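SAM-dependent methyltransferase (PDB 5EPE) binds S-adenosyl-L-homocysteine and probably transfers methyl groups from S-adenosylmethionine to an acceptor that is not defined. Local coordinates at residues 40-45 with 108-113; 153-158 with 231-236; 3-8 with 212-217. All coordinates share one frame; numbering follows the deposited sequence.

Contact 1 (40-45 with 108-113). With SAH (S-adenosyl-L-homocysteine), chain B.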
loop_
_atom_site.group_PDB
_atom_site.type_symbol
_atom_site.label_atom_id
_atom_site.label_comp_id
_atom_site.label_asym_id
_atom_site.label_seq_id
_atom_site.Cartn_x
_atom_site.Cartn_y
_atom_site.Cartn_z
ATOM N N VAL A 40 -49.959 12.913 -7.024
ATOM C CA VAL A 40 -48.560 13.197 -6.740
ATOM C C VAL A 40 -48.413 14.658 -6.346
ATOM O O VAL A 40 -48.953 15.516 -7.013
ATOM C CB VAL A 40 -47.681 12.971 -7.981
ATOM C CG1 VAL A 40 -46.201 13.150 -7.625
ATOM C CG2 VAL A 40 -47.932 11.596 -8.536
ATOM N N LEU A 41 -47.679 14.913 -5.282
ATOM C CA LEU A 41 -47.217 16.251 -4.887
ATOM C C LEU A 41 -45.714 16.310 -5.091
ATOM O O LEU A 41 -44.985 15.389 -4.648
ATOM C CB LEU A 41 -47.511 16.514 -3.422
ATOM C CG LEU A 41 -47.011 17.851 -2.841
ATOM C CD1 LEU A 41 -47.736 19.039 -3.470
ATOM C CD2 LEU A 41 -47.174 17.851 -1.338
ATOM N N ASP A 42 -45.247 17.362 -5.758
ATOM C CA ASP A 42 -43.797 17.520 -6.066
ATOM C C ASP A 42 -43.361 18.888 -5.550
ATOM O O ASP A 42 -43.774 19.923 -6.078
ATOM C CB ASP A 42 -43.539 17.353 -7.550
ATOM C CG ASP A 42 -42.043 17.199 -7.900
ATOM O OD1 ASP A 42 -41.153 17.025 -6.983
ATOM O OD2 ASP A 42 -41.752 17.233 -9.144
ATOM N N LEU A 43 -42.576 18.907 -4.479
ATOM C CA LEU A 43 -42.045 20.166 -3.931
ATOM C C LEU A 43 -40.645 20.472 -4.500
ATOM O O LEU A 43 -39.685 19.712 -4.289
ATOM C CB LEU A 43 -41.946 20.085 -2.423
ATOM C CG LEU A 43 -43.266 19.784 -1.715
ATOM C CD1 LEU A 43 -43.102 19.919 -0.215
ATOM C CD2 LEU A 43 -44.380 20.718 -2.189
ATOM N N GLY A 44 -40.524 21.618 -5.163
ATOM C CA GLY A 44 -39.329 21.963 -5.923
ATOM C C GLY A 44 -39.342 21.250 -7.250
ATOM O O GLY A 44 -38.361 20.554 -7.622
ATOM N N SER A 45 -40.451 21.434 -7.977
ATOM C CA SER A 45 -40.753 20.654 -9.162
ATOM C C SER A 45 -39.998 21.041 -10.464
ATOM O O SER A 45 -40.192 20.391 -11.495
ATOM C CB SER A 45 -42.257 20.603 -9.390
ATOM O OG SER A 45 -42.798 21.886 -9.441
ATOM N N ALA A 108 -43.154 13.989 -3.040
ATOM C CA ALA A 108 -41.772 13.982 -3.558
ATOM C C ALA A 108 -41.060 15.283 -3.306
ATOM O O ALA A 108 -41.637 16.335 -3.400
ATOM C CB ALA A 108 -41.768 13.715 -5.042
ATOM N N CYS A 109 -39.775 15.201 -2.993
ATOM C CA CYS A 109 -38.884 16.339 -3.082
ATOM C C CYS A 109 -37.576 15.803 -3.744
ATOM O O CYS A 109 -36.779 15.097 -3.113
ATOM C CB CYS A 109 -38.600 16.927 -1.711
ATOM S SG CYS A 109 -37.530 18.413 -1.782
ATOM N N VAL A 110 -37.386 16.158 -5.007
ATOM C CA VAL A 110 -36.319 15.620 -5.801
ATOM C C VAL A 110 -35.204 16.667 -5.942
ATOM O O VAL A 110 -35.174 17.465 -6.859
ATOM C CB VAL A 110 -36.863 15.105 -7.121
ATOM C CG1 VAL A 110 -35.749 14.435 -7.974
ATOM C CG2 VAL A 110 -37.953 14.068 -6.847
ATOM N N GLY A 111 -34.329 16.655 -4.979
ATOM C CA GLY A 111 -33.152 17.545 -4.933
ATOM C C GLY A 111 -33.464 18.953 -4.470
ATOM O O GLY A 111 -32.956 19.927 -5.047
ATOM N N ALA A 112 -34.362 19.110 -3.509
ATOM C CA ALA A 112 -34.653 20.430 -2.958
ATOM C C ALA A 112 -34.898 20.371 -1.460
ATOM O O ALA A 112 -35.651 21.154 -0.921
ATOM C CB ALA A 112 -35.805 21.067 -3.684
ATOM N N SER A 113 -34.188 19.504 -0.750
ATOM C CA SER A 113 -34.536 19.228 0.659
ATOM C C SER A 113 -34.142 20.352 1.660
ATOM O O SER A 113 -34.526 20.290 2.808
ATOM C CB SER A 113 -33.963 17.881 1.094
ATOM O OG SER A 113 -32.549 17.847 0.904
HETATM N N SAH B . -37.141 18.424 -8.977
HETATM C CA SAH B . -36.717 19.262 -10.162
HETATM C CB SAH B . -35.889 20.447 -9.703
HETATM C CG SAH B . -34.589 20.158 -8.930
HETATM S SD SAH B . -33.523 21.570 -8.796
HETATM C C SAH B . -35.962 18.467 -11.203
HETATM O O SAH B . -35.411 17.398 -10.879
HETATM O OXT SAH B . -35.870 18.862 -12.385
HETATM C "C5'" SAH B . -34.028 22.434 -7.279
HETATM C "C4'" SAH B . -35.332 23.202 -7.506
HETATM O "O4'" SAH B . -35.804 23.738 -6.262
HETATM C "C3'" SAH B . -35.212 24.386 -8.484
HETATM O "O3'" SAH B . -36.187 24.200 -9.527
HETATM C "C2'" SAH B . -35.524 25.633 -7.653
HETATM O "O2'" SAH B . -36.291 26.594 -8.363
HETATM C "C1'" SAH B . -36.366 25.038 -6.558
HETATM N N9 SAH B . -36.472 25.726 -5.262
HETATM C C8 SAH B . -35.450 26.255 -4.522
HETATM N N7 SAH B . -35.895 26.724 -3.376
HETATM C C5 SAH B . -37.271 26.473 -3.389
HETATM C C6 SAH B . -38.315 26.750 -2.467
HETATM N N6 SAH B . -38.056 27.361 -1.288
HETATM N N1 SAH B . -39.583 26.368 -2.760
HETATM C C2 SAH B . -39.814 25.760 -3.948
HETATM N N3 SAH B . -38.902 25.474 -4.899
HETATM C C4 SAH B . -37.628 25.853 -4.551
#

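Contact 2 (153-158 with 231-236)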
loop_
_atom_site.group_PDB
_atom_site.type_symbol
_atom_site.label_atom_id
_atom_site.label_comp_id
_atom_site.label_asym_id
_atom_site.label_seq_id
_atom_site.Cartn_x
_atom_site.Cartn_y
_atom_site.Cartn_z
ATOM N N ALA A 153 -14.609 17.256 -1.699
ATOM C CA ALA A 153 -15.945 17.532 -1.105
ATOM C C ALA A 153 -16.418 18.967 -1.393
ATOM O O ALA A 153 -17.541 19.169 -1.899
ATOM C CB ALA A 153 -15.968 17.223 0.382
ATOM N N LYS A 154 -15.545 19.938 -1.156
ATOM C CA LYS A 154 -15.854 21.341 -1.465
ATOM C C LYS A 154 -15.998 21.631 -2.985
ATOM O O LYS A 154 -16.724 22.536 -3.388
ATOM C CB LYS A 154 -14.798 22.245 -0.856
ATOM C CG LYS A 154 -14.722 22.164 0.672
ATOM C CD LYS A 154 -13.687 23.174 1.151
ATOM C CE LYS A 154 -13.304 22.968 2.606
ATOM N NZ LYS A 154 -14.502 23.074 3.477
ATOM N N ALA A 155 -15.327 20.841 -3.817
ATOM C CA ALA A 155 -15.503 20.936 -5.254
ATOM C C ALA A 155 -16.790 20.252 -5.744
ATOM O O ALA A 155 -17.160 20.429 -6.895
ATOM C CB ALA A 155 -14.297 20.342 -5.961
ATOM N N CYS A 156 -17.415 19.434 -4.880
ATOM C CA CYS A 156 -18.731 18.794 -5.099
ATOM C C CYS A 156 -19.890 19.554 -4.368
ATOM O O CYS A 156 -20.951 18.991 -4.145
ATOM C CB CYS A 156 -18.675 17.306 -4.629
ATOM S SG CYS A 156 -17.615 16.147 -5.587
ATOM N N HIS A 157 -19.675 20.812 -3.984
ATOM C CA HIS A 157 -20.710 21.664 -3.380
ATOM C C HIS A 157 -21.196 21.205 -1.974
ATOM O O HIS A 157 -22.303 21.576 -1.553
ATOM C CB HIS A 157 -21.886 21.883 -4.367
ATOM N N ALA A 158 -20.366 20.406 -1.271
ATOM C CA ALA A 158 -20.490 20.086 0.179
ATOM C C ALA A 158 -19.492 20.959 0.979
ATOM O O ALA A 158 -18.625 21.563 0.396
ATOM C CB ALA A 158 -20.170 18.623 0.405
ATOM N N ALA A 231 -15.003 16.605 -14.149
ATOM C CA ALA A 231 -14.384 15.313 -14.433
ATOM C C ALA A 231 -13.475 14.828 -13.270
ATOM O O ALA A 231 -13.433 13.659 -12.976
ATOM C CB ALA A 231 -13.592 15.391 -15.718
ATOM N N THR A 232 -12.743 15.741 -12.664
ATOM C CA THR A 232 -11.838 15.424 -11.566
ATOM C C THR A 232 -12.587 15.057 -10.276
ATOM O O THR A 232 -12.186 14.138 -9.554
ATOM C CB THR A 232 -10.876 16.625 -11.310
ATOM O OG1 THR A 232 -10.139 16.884 -12.509
ATOM C CG2 THR A 232 -9.895 16.409 -10.124
ATOM N N ASN A 233 -13.661 15.788 -9.992
ATOM C CA ASN A 233 -14.352 15.713 -8.694
ATOM C C ASN A 233 -15.704 14.977 -8.834
ATOM O O ASN A 233 -15.803 13.802 -8.538
ATOM C CB ASN A 233 -14.473 17.133 -8.121
ATOM C CG ASN A 233 -13.096 17.768 -7.921
ATOM O OD1 ASN A 233 -12.333 17.295 -7.120
ATOM N ND2 ASN A 233 -12.747 18.718 -8.717
ATOM N N THR A 234 -16.695 15.599 -9.405
ATOM C CA THR A 234 -18.021 15.063 -9.371
ATOM C C THR A 234 -18.107 13.705 -10.044
ATOM O O THR A 234 -18.749 12.780 -9.485
ATOM C CB THR A 234 -18.953 16.056 -10.047
ATOM O OG1 THR A 234 -18.764 17.316 -9.389
ATOM C CG2 THR A 234 -20.410 15.657 -10.012
ATOM N N ARG A 235 -17.585 13.587 -11.276
ATOM C CA ARG A 235 -17.903 12.412 -12.092
ATOM C C ARG A 235 -17.498 11.103 -11.424
ATOM O O ARG A 235 -18.180 10.110 -11.534
ATOM C CB ARG A 235 -17.275 12.549 -13.479
ATOM C CG ARG A 235 -17.859 11.612 -14.494
ATOM C CD ARG A 235 -17.287 11.843 -15.882
ATOM N NE ARG A 235 -18.133 11.198 -16.878
ATOM C CZ ARG A 235 -18.046 9.924 -17.248
ATOM N NH1 ARG A 235 -17.091 9.166 -16.822
ATOM N NH2 ARG A 235 -18.973 9.405 -18.111
ATOM N N GLU A 236 -16.373 11.093 -10.728
ATOM C CA GLU A 236 -15.867 9.927 -10.065
ATOM C C GLU A 236 -16.390 9.723 -8.641
ATOM O O GLU A 236 -16.569 8.619 -8.223
ATOM C CB GLU A 236 -14.323 10.025 -10.063
ATOM C CG GLU A 236 -13.721 9.774 -11.492
ATOM C CD GLU A 236 -14.034 8.352 -11.969
ATOM O OE1 GLU A 236 -13.853 7.420 -11.151
ATOM O OE2 GLU A 236 -14.550 8.119 -13.093
#

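Contact 3 (3-8 with 212-217). With SAH (S-adenosyl-L-homocysteine), chain B.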
loop_
_atom_site.group_PDB
_atom_site.type_symbol
_atom_site.label_atom_id
_atom_site.label_comp_id
_atom_site.label_asym_id
_atom_site.label_seq_id
_atom_site.Cartn_x
_atom_site.Cartn_y
_atom_site.Cartn_z
ATOM N N ILE A 3 -35.283 32.339 -7.703
ATOM C CA ILE A 3 -33.941 31.812 -7.434
ATOM C C ILE A 3 -32.910 32.756 -8.080
ATOM O O ILE A 3 -33.270 33.583 -8.912
ATOM C CB ILE A 3 -33.819 30.341 -7.887
ATOM C CG1 ILE A 3 -33.855 30.208 -9.426
ATOM C CG2 ILE A 3 -34.921 29.488 -7.238
ATOM C CD1 ILE A 3 -33.520 28.804 -9.899
ATOM N N PRO A 4 -31.642 32.668 -7.672
ATOM C CA PRO A 4 -30.656 33.582 -8.259
ATOM C C PRO A 4 -30.510 33.438 -9.780
ATOM O O PRO A 4 -30.683 32.360 -10.363
ATOM C CB PRO A 4 -29.339 33.170 -7.591
ATOM C CG PRO A 4 -29.758 32.521 -6.310
ATOM C CD PRO A 4 -31.035 31.779 -6.662
ATOM N N ARG A 5 -30.152 34.551 -10.388
ATOM C CA ARG A 5 -30.215 34.698 -11.827
ATOM C C ARG A 5 -29.321 33.721 -12.565
ATOM O O ARG A 5 -29.662 33.271 -13.655
ATOM C CB ARG A 5 -29.819 36.118 -12.193
ATOM C CG ARG A 5 -30.003 36.470 -13.654
ATOM C CD ARG A 5 -29.747 37.965 -13.861
ATOM N NE ARG A 5 -29.573 38.186 -15.295
ATOM C CZ ARG A 5 -28.530 38.745 -15.892
ATOM N NH1 ARG A 5 -28.563 38.820 -17.229
ATOM N NH2 ARG A 5 -27.496 39.268 -15.208
ATOM N N ILE A 6 -28.163 33.439 -11.980
ATOM C CA ILE A 6 -27.204 32.560 -12.581
ATOM C C ILE A 6 -27.740 31.146 -12.817
ATOM O O ILE A 6 -27.363 30.520 -13.796
ATOM C CB ILE A 6 -25.926 32.442 -11.733
ATOM C CG1 ILE A 6 -24.781 31.808 -12.561
ATOM C CG2 ILE A 6 -26.161 31.670 -10.419
ATOM C CD1 ILE A 6 -23.887 32.851 -13.188
ATOM N N PHE A 7 -28.576 30.638 -11.907
ATOM C CA PHE A 7 -29.191 29.326 -12.099
ATOM C C PHE A 7 -30.147 29.353 -13.236
ATOM O O PHE A 7 -30.200 28.403 -13.957
ATOM C CB PHE A 7 -29.934 28.844 -10.848
ATOM C CG PHE A 7 -29.020 28.643 -9.703
ATOM C CD1 PHE A 7 -28.157 27.553 -9.697
ATOM C CD2 PHE A 7 -28.948 29.567 -8.677
ATOM C CE1 PHE A 7 -27.260 27.362 -8.652
ATOM C CE2 PHE A 7 -28.048 29.402 -7.626
ATOM C CZ PHE A 7 -27.201 28.300 -7.615
ATOM N N ASN A 8 -30.901 30.453 -13.395
ATOM C CA ASN A 8 -31.854 30.540 -14.478
ATOM C C ASN A 8 -31.082 30.577 -15.799
ATOM O O ASN A 8 -31.494 29.945 -16.768
ATOM C CB ASN A 8 -32.834 31.734 -14.309
ATOM C CG ASN A 8 -33.903 31.486 -13.242
ATOM O OD1 ASN A 8 -34.409 30.365 -13.068
ATOM N ND2 ASN A 8 -34.300 32.542 -12.551
ATOM N N GLU A 212 -21.592 42.073 -22.651
ATOM C CA GLU A 212 -21.470 43.163 -21.679
ATOM C C GLU A 212 -22.361 43.050 -20.452
ATOM O O GLU A 212 -22.487 44.002 -19.708
ATOM C CB GLU A 212 -21.629 44.497 -22.406
ATOM C CG GLU A 212 -20.376 44.797 -23.237
ATOM C CD GLU A 212 -20.686 45.525 -24.511
ATOM O OE1 GLU A 212 -20.892 46.766 -24.436
ATOM O OE2 GLU A 212 -20.724 44.846 -25.570
ATOM N N ASP A 213 -22.925 41.872 -20.208
ATOM C CA ASP A 213 -23.725 41.640 -19.009
ATOM C C ASP A 213 -22.827 41.643 -17.783
ATOM O O ASP A 213 -21.661 41.233 -17.837
ATOM C CB ASP A 213 -24.455 40.320 -19.120
ATOM C CG ASP A 213 -25.521 40.123 -18.042
ATOM O OD1 ASP A 213 -25.218 39.688 -16.906
ATOM O OD2 ASP A 213 -26.706 40.368 -18.348
ATOM N N GLU A 214 -23.380 42.115 -16.678
ATOM C CA GLU A 214 -22.681 42.152 -15.397
ATOM C C GLU A 214 -22.195 40.765 -14.969
ATOM O O GLU A 214 -21.175 40.680 -14.327
ATOM C CB GLU A 214 -23.549 42.793 -14.274
ATOM C CG GLU A 214 -24.783 41.992 -13.824
ATOM C CD GLU A 214 -25.653 42.748 -12.798
ATOM O OE1 GLU A 214 -26.021 43.900 -13.067
ATOM O OE2 GLU A 214 -25.981 42.205 -11.715
ATOM N N LEU A 215 -22.922 39.706 -15.322
ATOM C CA LEU A 215 -22.484 38.322 -15.069
ATOM C C LEU A 215 -21.529 37.650 -16.117
ATOM O O LEU A 215 -21.091 36.504 -15.883
ATOM C CB LEU A 215 -23.725 37.430 -14.884
ATOM C CG LEU A 215 -24.529 37.646 -13.611
ATOM C CD1 LEU A 215 -25.833 36.861 -13.644
ATOM C CD2 LEU A 215 -23.716 37.225 -12.391
ATOM N N ALA A 216 -21.221 38.315 -17.241
ATOM C CA ALA A 216 -20.401 37.706 -18.308
ATOM C C ALA A 216 -19.014 37.252 -17.806
ATOM O O ALA A 216 -18.510 36.203 -18.218
ATOM C CB ALA A 216 -20.244 38.641 -19.509
ATOM N N GLU A 217 -18.408 38.053 -16.932
ATOM C CA GLU A 217 -17.108 37.724 -16.374
ATOM C C GLU A 217 -17.178 36.425 -15.546
ATOM O O GLU A 217 -16.391 35.523 -15.775
ATOM C CB GLU A 217 -16.617 38.892 -15.541
ATOM C CG GLU A 217 -15.134 38.853 -15.234
ATOM C CD GLU A 217 -14.624 40.181 -14.679
ATOM O OE1 GLU A 217 -14.690 41.204 -15.412
ATOM O OE2 GLU A 217 -14.165 40.207 -13.505
HETATM N N SAH B . -37.141 18.424 -8.977
HETATM C CA SAH B . -36.717 19.262 -10.162
HETATM C CB SAH B . -35.889 20.447 -9.703
HETATM C CG SAH B . -34.589 20.158 -8.930
HETATM S SD SAH B . -33.523 21.570 -8.796
HETATM C C SAH B . -35.962 18.467 -11.203
HETATM O O SAH B . -35.411 17.398 -10.879
HETATM O OXT SAH B . -35.870 18.862 -12.385
HETATM C "C5'" SAH B . -34.028 22.434 -7.279
HETATM C "C4'" SAH B . -35.332 23.202 -7.506
HETATM O "O4'" SAH B . -35.804 23.738 -6.262
HETATM C "C3'" SAH B . -35.212 24.386 -8.484
HETATM O "O3'" SAH B . -36.187 24.200 -9.527
HETATM C "C2'" SAH B . -35.524 25.633 -7.653
HETATM O "O2'" SAH B . -36.291 26.594 -8.363
HETATM C "C1'" SAH B . -36.366 25.038 -6.558
HETATM N N9 SAH B . -36.472 25.726 -5.262
HETATM C C8 SAH B . -35.450 26.255 -4.522
HETATM N N7 SAH B . -35.895 26.724 -3.376
HETATM C C5 SAH B . -37.271 26.473 -3.389
HETATM C C6 SAH B . -38.315 26.750 -2.467
HETATM N N6 SAH B . -38.056 27.361 -1.288
HETATM N N1 SAH B . -39.583 26.368 -2.760
HETATM C C2 SAH B . -39.814 25.760 -3.948
HETATM N N3 SAH B . -38.902 25.474 -4.899
HETATM C C4 SAH B . -37.628 25.853 -4.551
#

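Contact 1 (40-45 with 108-113)
Leu41 and Leu43 bracket Ala108 along the strand, one accepting from its N and the other donating to its O, and so join the first and fourth strands of the Rossmann-like methyltransferase sheet in parallel. Ala108 N donates to Leu41 O at 2.8 Å, and Leu43 N donates to Ala108 O at 2.9 Å in a nearly straight bond (170°). Asp42 and Ala108 are thus bridge partners, and their side chains lie on the same face of the sheet, against Met50 of helix 49-58. Past Leu43 and Val110 the strands give way to loops. Here the amino group of S-adenosyl-L-homocysteine, its atom N, donates to Val110 O at the end of one strand (3.0 Å) and to Gly44 O just after the other (2.8 Å). Asn18 ND2 is a further donor to Val110 O; Asn18, which also bonds to the ligand, joins Asp66, His17, Asp94 and Ala95 in hydrogen-bonding it. Gly44 has a positive phi of 79°, which favours glycine, and its CA lies 4.3 Å from Ala112 CB. Packing between the segments is modest. Asp42 CG stands anti to the backbone N (chi1 -168°), and the carboxylate atom OD1 comes within 3.9 Å of Ala108 CB. On the other face Leu43 and Cys109 lie against helix 119-127, Leu43 on Leu125 and Leu126, Cys109 on Thr122. The methyl of Ala112 meets the ribose, its CB lying 3.7 Å from O4' of the ligand.

Contact 2 (153-158 with 231-236)
Ala155 sets its methyl against the amide of Asn233 where the last turn of helix 150-155 meets the C-terminal part of the long helix 216-237, a helix-end to helix-side contact on the flank of the methyltransferase fold. Ala155 CB lies 3.5 Å from Asn233 CG and almost as near to ND2, so the alkyl group rests on the amide as a whole and not on one polar atom. The chi1 of Asn233 (-60°) places CG beside the backbone N, where Ala155 CB meets it; Asn233 CB too is touched, 3.9 Å from Ala155 CB. Beside this pair Cys156 reaches across with its sulfur: SG is 3.9 Å from the carbonyl carbon of Asn233 and 4.0 Å from Thr234 CA, against the backbone between the two residues. This cysteine is poorly ordered, and its packing is correspondingly less certain. Asn233 ND2 and Thr234 OG1 are bonded within their own helix, to Arg229 O and Arg229 NH2 respectively, and that NH2 also makes a weak bond to Ala155 O. The helix widens into a pi-type turn at 231-234, just where Asn233 faces Ala155. Behind the contact, Trp143 of strand 134-143 touches both Ala153 and Cys156, and Ala231 packs on Leu171 of a second subunit. Past the helix, His157 takes a positive phi and the chain turns back in a Schellman motif with a weak inner bond from His157 N to Lys154 O. Ala153 O accepts from Cys156 N at 3.0 Å and from Ala158 N at 3.1 Å, on opposite faces of its carbonyl plane.

Contact 3 (3-8 with 212-217)
Arg5 and Asp213 reach toward each other tip to tip, bringing the first turn of helix 5-11 against the turn that leads into helix 216-237. The guanidinium offers its two terminal nitrogens end-on, one to each carboxylate oxygen: Arg5 NH1 donates to Asp213 OD2 at 2.7 Å and Arg5 NH2 to Asp213 OD1 at 2.9 Å. This bidentate salt bridge is not flat, since the guanidinium and carboxylate planes are turned 38° apart. The twist shows at Asp213 OD2, which is met on its syn side but well out of the carboxylate plane, whereas Asp213 OD1 uses its syn lone pair. Arg5 starts out with CG anti to the backbone N (chi1 -173°) and stays extended as far as NE, a shape that carries the charged group away from its own helix. Asp213 OD1 also accepts from Leu215 N at 2.8 Å, now on the anti side, a capping bond inside the type I turn, which Ala216 N to Asp213 O closes. One side chain thus caps the lead-in to helix 216-237 and pairs with an arginine of the N-terminal helix. Leu215 meanwhile runs past Arg5 in the opposite direction, its CD1 coming to 3.3 Å from Arg5 NH2, obliquely to the guanidinium. The other branch, Leu215 CD2, meets Ile6 CD1 at 4.4 Å, a loose apolar touch. Trp206 of helix 189-209 packs against Arg5, Asp213 and Leu215. The N-terminal segment also lines the ligand pocket, with Ile3 CG2 3.4 Å from O2' of S-adenosyl-L-homocysteine. Because one carboxylate takes two guanidinium donors and a backbone N-H, it is likely to remain ionised, its charge shared between pairing the arginine and capping the turn.

Contacts 1 and 3 both reach S-adenosyl-L-homocysteine, contact 1 at its amino-acid end and ribose, contact 3 at the ribose alone. Their centres are 25 Å apart and their nearest atoms about 9 Å. Contact 1 is buried in the central sheet, and its residues fall in the chain between the two segments of contact 3, which lies at the surface. Helix 216-237 relates contacts 2 and 3, whose centres are 23 Å apart: contact 3 sits at its lead-in, contact 2 near its C-terminal end. Contact 2 is centred 24 Å from contact 1 and stands off the pocket, the Thr234 side chain about 11 Å from that of Asn18.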